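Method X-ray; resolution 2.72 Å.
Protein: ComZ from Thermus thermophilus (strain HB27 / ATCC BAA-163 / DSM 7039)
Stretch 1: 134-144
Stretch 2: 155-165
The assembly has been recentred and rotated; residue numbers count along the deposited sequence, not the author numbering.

Stretch 1 (134-144) YLEQAIFAGAG
Stretch 2, residues 155-165: TIRGGVYVVGN

The two stretches lie side by side as parallel strands: the axes of 139-141 and 160-162 approach to 4.6 Å with 7° between their N-to-C directions. The register pairs Ile139 with Val160, Phe140 with Tyr161 and Ala141 with Val162, at CA-CA distances of 4.8, 4.7 and 4.5 Å. Together the stretches bury 638 Å².

Thr155 stands clear of the contact. Ile156 (phi/psi -116/114, chi1 m, chi2 109°) points toward stretch 1, where its CG2 lies 3.4 Å from Ala138 CB and its CG1 3.8 Å from Ile139 CD1, an apolar cluster beside the paired strands. Ile139 reaches it in the m, t rotamer. Arg157, still in strand (-97/93), turns away.

Gly158 adopts 142/-179, angles that call for glycine because a CB would jam against the preceding carbonyl; an ideal CB would also sit 3.1 Å from Ala138 CB. Gly159 (-78/166) is similarly confined, since an ideal CB would fall 3.3 Å from Gln137 CB, and the backbones close to 3.8 Å between Gln137 CA and Gly159 CA. Gly159 O accepts two bonds: one from Ile139 N at 3.2 Å and 162°, and a weak one from Ala138 N at 2.6 Å, whose 129° angle is poor despite the short distance. Ala138, at -75/-33, departs from the extended conformation of Ile139 (-138/122).

Val160 (-136/119, chi1 -15°) shares a sheet face with Ile139, with Ile139 CB 4.4 Å from Val160 CB, while Val160 CA makes a CA-H...O contact of 3.2 Å to Ile139 O.

Tyr161 (-110/132) is the residue most covered by the other stretch. Its N donates to Ile139 O at 3.0 Å, and its O accepts from Ala141 N at 2.7 Å and a nearly linear 175°. Bonding to residues on both sides of its partner, Phe140, is the parallel-strand pattern. Both aromatic residues use chi1 t (-176°), with chi2 of -63° for Tyr161 and 107° for Phe140, so the rings form an offset stack: centroids 4.5 Å apart, planes at 11°, Phe140 CE1 to Tyr161 CD1 3.4 Å. Leu135 (m, t) adds an apolar contact, CD1 to Tyr161 CE2 at 3.4 Å.

Val162 (-127/136, chi1 t) returns to the Ile139 face, its CG2 4.0 Å from Ala141 CB. Val163 N then donates to Ala141 O at 3.1 Å, and Val163 CG1 meets Phe140 CE2 obliquely at 3.7 Å. Val163 bends to -87/-44. Gly164, at 91/-174, again suits glycine; its N makes a weak bond to Gly142 O at 3.4 Å, the last across the pair.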

ATOM      1  N   TYR A 134       1.127   5.697  -2.230  1.00 79.25           N
ATOM      2  CA  TYR A 134       1.198   4.413  -1.548  1.00 70.33           C
ATOM      3  C   TYR A 134       0.579   3.353  -2.445  1.00 70.55           C
ATOM      4  O   TYR A 134      -0.625   3.376  -2.715  1.00 67.06           O
ATOM      5  CB  TYR A 134       0.462   4.507  -0.205  1.00 66.96           C
ATOM      6  CG  TYR A 134       1.247   5.216   0.904  1.00 75.81           C
ATOM      7  CD1 TYR A 134       2.445   4.680   1.388  1.00 77.81           C
ATOM      8  CD2 TYR A 134       0.840   6.461   1.407  1.00 80.01           C
ATOM      9  CE1 TYR A 134       3.171   5.313   2.392  1.00 88.43           C
ATOM     10  CE2 TYR A 134       1.571   7.113   2.404  1.00 89.58           C
ATOM     11  CZ  TYR A 134       2.741   6.532   2.891  1.00 99.57           C
ATOM     12  OH  TYR A 134       3.491   7.144   3.880  1.00104.65           O
ATOM     13  N   LEU A 135       1.397   2.387  -2.859  1.00 80.05           N
ATOM     14  CA  LEU A 135       0.948   1.370  -3.802  1.00 72.85           C
ATOM     15  C   LEU A 135      -0.164   0.528  -3.214  1.00 68.31           C
ATOM     16  O   LEU A 135      -0.148   0.167  -2.023  1.00 62.70           O
ATOM     17  CB  LEU A 135       2.119   0.488  -4.219  1.00 62.60           C
ATOM     18  CG  LEU A 135       3.184   1.280  -4.973  1.00 62.68           C
ATOM     19  CD1 LEU A 135       4.170   0.359  -5.653  1.00 61.35           C
ATOM     20  CD2 LEU A 135       2.494   2.201  -6.007  1.00 64.33           C
ATOM     21  N   GLU A 136      -1.156   0.242  -4.057  1.00 66.92           N
ATOM     22  CA  GLU A 136      -2.336  -0.503  -3.633  1.00 80.56           C
ATOM     23  C   GLU A 136      -2.589  -1.622  -4.630  1.00 84.64           C
ATOM     24  O   GLU A 136      -3.122  -1.374  -5.720  1.00 89.43           O
ATOM     25  CB  GLU A 136      -3.555   0.399  -3.486  1.00 86.83           C
ATOM     26  CG  GLU A 136      -3.403   1.364  -2.334  1.00 98.58           C
ATOM     27  CD  GLU A 136      -4.696   2.062  -1.996  1.00106.65           C
ATOM     28  OE1 GLU A 136      -5.685   1.865  -2.740  1.00109.28           O
ATOM     29  OE2 GLU A 136      -4.725   2.796  -0.978  1.00108.74           O
ATOM     30  N   GLN A 137      -2.189  -2.841  -4.256  1.00 71.53           N
ATOM     31  CA  GLN A 137      -2.352  -3.972  -5.154  1.00 66.25           C
ATOM     32  C   GLN A 137      -2.659  -5.221  -4.329  1.00 70.39           C
ATOM     33  O   GLN A 137      -2.273  -5.330  -3.160  1.00 72.96           O
ATOM     34  CB  GLN A 137      -1.089  -4.142  -6.028  1.00 46.73           C
ATOM     35  CG  GLN A 137       0.157  -4.438  -5.184  1.00 63.52           C
ATOM     36  CD  GLN A 137       0.812  -3.201  -4.596  1.00 67.99           C
ATOM     37  OE1 GLN A 137       1.109  -2.253  -5.306  1.00 76.36           O
ATOM     38  NE2 GLN A 137       0.979  -3.185  -3.282  1.00 72.39           N
ATOM     39  N   ALA A 138      -3.331  -6.186  -4.955  1.00 68.44           N
ATOM     40  CA  ALA A 138      -3.576  -7.425  -4.234  1.00 60.10           C
ATOM     41  C   ALA A 138      -2.323  -8.254  -4.151  1.00 52.98           C
ATOM     42  O   ALA A 138      -2.123  -8.969  -3.159  1.00 49.85           O
ATOM     43  CB  ALA A 138      -4.675  -8.258  -4.899  1.00 61.16           C
ATOM     44  N   ILE A 139      -1.495  -8.185  -5.158  1.00 52.83           N
ATOM     45  CA  ILE A 139      -0.311  -8.973  -5.171  1.00 62.78           C
ATOM     46  C   ILE A 139       0.856  -8.215  -5.650  1.00 55.44           C
ATOM     47  O   ILE A 139       0.854  -7.753  -6.736  1.00 46.84           O
ATOM     48  CB  ILE A 139      -0.453 -10.085  -6.189  1.00 63.88           C
ATOM     49  CG1 ILE A 139      -1.407 -11.135  -5.702  1.00 67.33           C
ATOM     50  CG2 ILE A 139       0.867 -10.750  -6.455  1.00 58.86           C
ATOM     51  CD1 ILE A 139      -1.565 -12.233  -6.704  1.00 79.19           C
ATOM     52  N   PHE A 140       1.879  -8.124  -4.838  1.00 50.76           N
ATOM     53  CA  PHE A 140       3.069  -7.462  -5.241  1.00 52.44           C
ATOM     54  C   PHE A 140       4.056  -8.562  -5.407  1.00 53.55           C
ATOM     55  O   PHE A 140       4.326  -9.239  -4.483  1.00 61.49           O
ATOM     56  CB  PHE A 140       3.508  -6.545  -4.149  1.00 53.43           C
ATOM     57  CG  PHE A 140       4.690  -5.748  -4.498  1.00 52.54           C
ATOM     58  CD1 PHE A 140       4.578  -4.437  -4.768  1.00 58.78           C
ATOM     59  CD2 PHE A 140       5.903  -6.325  -4.559  1.00 57.56           C
ATOM     60  CE1 PHE A 140       5.662  -3.692  -5.088  1.00 60.62           C
ATOM     61  CE2 PHE A 140       6.999  -5.597  -4.874  1.00 64.42           C
ATOM     62  CZ  PHE A 140       6.880  -4.273  -5.142  1.00 65.49           C
ATOM     63  N   ALA A 141       4.592  -8.753  -6.591  1.00 51.15           N
ATOM     64  CA  ALA A 141       5.519  -9.831  -6.814  1.00 51.08           C
ATOM     65  C   ALA A 141       6.926  -9.385  -6.939  1.00 59.29           C
ATOM     66  O   ALA A 141       7.187  -8.341  -7.439  1.00 69.25           O
ATOM     67  CB  ALA A 141       5.137 -10.603  -8.031  1.00 58.71           C
ATOM     68  N   GLY A 142       7.848 -10.226  -6.540  1.00 54.97           N
ATOM     69  CA  GLY A 142       9.229  -9.860  -6.558  1.00 49.86           C
ATOM     70  C   GLY A 142      10.102 -10.218  -7.700  1.00 55.94           C
ATOM     71  O   GLY A 142       9.948  -9.731  -8.766  1.00 50.17           O
ATOM     72  N   ALA A 143      11.054 -11.087  -7.454  1.00 80.67           N
ATOM     73  CA  ALA A 143      12.010 -11.427  -8.478  1.00 88.82           C
ATOM     74  C   ALA A 143      12.059 -12.841  -8.951  1.00 92.58           C
ATOM     75  O   ALA A 143      12.884 -13.119  -9.779  1.00 96.37           O
ATOM     76  CB  ALA A 143      13.387 -11.029  -8.020  1.00 89.82           C
ATOM     77  N   GLY A 144      11.199 -13.711  -8.429  1.00 96.94           N
ATOM     78  CA  GLY A 144      11.127 -15.110  -8.828  1.00102.07           C
ATOM     79  C   GLY A 144      12.436 -15.887  -8.806  1.00102.90           C
ATOM     80  O   GLY A 144      13.050 -16.126  -9.859  1.00105.04           O
ATOM     81  N   THR A 155      -7.576 -15.357  -9.733  1.00 73.87           N
ATOM     82  CA  THR A 155      -8.561 -14.357  -9.998  1.00 84.12           C
ATOM     83  C   THR A 155      -8.165 -13.376  -8.926  1.00 82.39           C
ATOM     84  O   THR A 155      -8.303 -13.656  -7.772  1.00 80.41           O
ATOM     85  CB  THR A 155     -10.000 -14.843  -9.890  1.00 82.76           C
ATOM     86  OG1 THR A 155     -10.691 -14.107  -8.890  1.00 84.36           O
ATOM     87  CG2 THR A 155     -10.044 -16.254  -9.563  1.00 91.59           C
ATOM     88  N   ILE A 156      -7.705 -12.210  -9.331  1.00 75.32           N
ATOM     89  CA  ILE A 156      -7.126 -11.210  -8.437  1.00 74.11           C
ATOM     90  C   ILE A 156      -8.029  -9.990  -8.476  1.00 76.63           C
ATOM     91  O   ILE A 156      -8.115  -9.304  -9.509  1.00 81.29           O
ATOM     92  CB  ILE A 156      -5.690 -10.812  -8.829  1.00 69.27           C
ATOM     93  CG1 ILE A 156      -4.715 -11.983  -8.822  1.00 69.04           C
ATOM     94  CG2 ILE A 156      -5.175  -9.652  -7.982  1.00 65.24           C
ATOM     95  CD1 ILE A 156      -4.295 -12.385 -10.230  1.00 71.02           C
ATOM     96  N   ARG A 157      -8.682  -9.684  -7.357  1.00 71.16           N
ATOM     97  CA  ARG A 157      -9.510  -8.483  -7.316  1.00 76.36           C
ATOM     98  C   ARG A 157      -8.641  -7.397  -6.685  1.00 76.97           C
ATOM     99  O   ARG A 157      -8.557  -7.249  -5.460  1.00 80.13           O
ATOM    100  CB  ARG A 157     -10.809  -8.777  -6.578  1.00 73.41           C
ATOM    101  CG  ARG A 157     -11.250 -10.162  -6.945  1.00 78.63           C
ATOM    102  CD  ARG A 157     -12.694 -10.444  -6.722  1.00 78.63           C
ATOM    103  NE  ARG A 157     -13.440  -9.781  -7.765  1.00 76.07           N
ATOM    104  CZ  ARG A 157     -14.512 -10.303  -8.333  1.00 82.19           C
ATOM    105  NH1 ARG A 157     -14.941 -11.495  -7.942  1.00 80.67           N
ATOM    106  NH2 ARG A 157     -15.148  -9.640  -9.291  1.00 90.99           N
ATOM    107  N   GLY A 158      -7.970  -6.640  -7.553  1.00 68.46           N
ATOM    108  CA  GLY A 158      -7.017  -5.633  -7.138  1.00 73.78           C
ATOM    109  C   GLY A 158      -5.815  -5.584  -8.064  1.00 71.36           C
ATOM    110  O   GLY A 158      -5.743  -6.331  -9.049  1.00 60.98           O
ATOM    111  N   GLY A 159      -4.845  -4.713  -7.790  1.00 70.37           N
ATOM    112  CA  GLY A 159      -3.724  -4.595  -8.691  1.00 69.47           C
ATOM    113  C   GLY A 159      -2.746  -5.718  -8.508  1.00 61.84           C
ATOM    114  O   GLY A 159      -2.792  -6.447  -7.515  1.00 73.82           O
ATOM    115  N   VAL A 160      -1.854  -5.858  -9.468  1.00 50.98           N
ATOM    116  CA  VAL A 160      -0.756  -6.781  -9.368  1.00 61.40           C
ATOM    117  C   VAL A 160       0.474  -6.053  -9.873  1.00 58.94           C
ATOM    118  O   VAL A 160       0.509  -5.635 -10.978  1.00 64.79           O
ATOM    119  CB  VAL A 160      -0.929  -8.133 -10.077  1.00 58.70           C
ATOM    120  CG1 VAL A 160      -2.334  -8.430 -10.477  1.00 71.83           C
ATOM    121  CG2 VAL A 160      -0.007  -8.270 -11.241  1.00 56.69           C
ATOM    122  N   TYR A 161       1.470  -5.884  -9.023  1.00 56.11           N
ATOM    123  CA  TYR A 161       2.703  -5.212  -9.352  1.00 55.89           C
ATOM    124  C   TYR A 161       3.770  -6.258  -9.387  1.00 58.24           C
ATOM    125  O   TYR A 161       3.839  -7.066  -8.524  1.00 51.29           O
ATOM    126  CB  TYR A 161       3.011  -4.208  -8.246  1.00 43.91           C
ATOM    127  CG  TYR A 161       4.228  -3.316  -8.414  1.00 64.36           C
ATOM    128  CD1 TYR A 161       5.480  -3.830  -8.480  1.00 63.63           C
ATOM    129  CD2 TYR A 161       4.107  -1.953  -8.431  1.00 60.13           C
ATOM    130  CE1 TYR A 161       6.573  -3.024  -8.609  1.00 71.31           C
ATOM    131  CE2 TYR A 161       5.197  -1.143  -8.549  1.00 53.99           C
ATOM    132  CZ  TYR A 161       6.424  -1.691  -8.640  1.00 63.33           C
ATOM    133  OH  TYR A 161       7.514  -0.907  -8.760  1.00 53.59           O
ATOM    134  N   VAL A 162       4.583  -6.274 -10.413  1.00 51.29           N
ATOM    135  CA  VAL A 162       5.635  -7.235 -10.486  1.00 58.96           C
ATOM    136  C   VAL A 162       6.898  -6.466 -10.731  1.00 63.42           C
ATOM    137  O   VAL A 162       6.893  -5.576 -11.524  1.00 75.01           O
ATOM    138  CB  VAL A 162       5.409  -8.159 -11.659  1.00 59.58           C
ATOM    139  CG1 VAL A 162       6.548  -9.120 -11.789  1.00 45.65           C
ATOM    140  CG2 VAL A 162       4.128  -8.910 -11.480  1.00 46.11           C
ATOM    141  N   VAL A 163       7.986  -6.780 -10.052  1.00 57.62           N
ATOM    142  CA  VAL A 163       9.192  -6.031 -10.322  1.00 63.96           C
ATOM    143  C   VAL A 163      10.008  -6.580 -11.472  1.00 68.68           C
ATOM    144  O   VAL A 163      10.421  -5.831 -12.307  1.00 70.61           O
ATOM    145  CB  VAL A 163      10.005  -5.637  -9.072  1.00 49.24           C
ATOM    146  CG1 VAL A 163       9.269  -5.917  -7.811  1.00 47.22           C
ATOM    147  CG2 VAL A 163      11.387  -6.206  -9.049  1.00 62.94           C
ATOM    148  N   GLY A 164      10.206  -7.879 -11.559  1.00 51.89           N
ATOM    149  CA  GLY A 164      10.963  -8.426 -12.657  1.00 61.62           C
ATOM    150  C   GLY A 164      12.438  -8.559 -12.405  1.00 66.27           C
ATOM    151  O   GLY A 164      12.887  -8.326 -11.320  1.00 66.33           O
ATOM    152  N   ASN A 165      13.191  -8.930 -13.423  1.00 71.09           N
ATOM    153  CA  ASN A 165      14.622  -9.090 -13.294  1.00 79.96           C
ATOM    154  C   ASN A 165      15.323  -8.040 -14.104  1.00 83.51           C
ATOM    155  O   ASN A 165      15.448  -8.159 -15.294  1.00 86.64           O
ATOM    156  CB  ASN A 165      15.022 -10.469 -13.779  1.00 88.54           C
ATOM    157  CG  ASN A 165      16.512 -10.660 -13.853  1.00 89.53           C
ATOM    158  OD1 ASN A 165      17.289  -9.782 -13.523  1.00 94.61           O
ATOM    159  ND2 ASN A 165      16.915 -11.827 -14.286  1.00 88.14           N
TER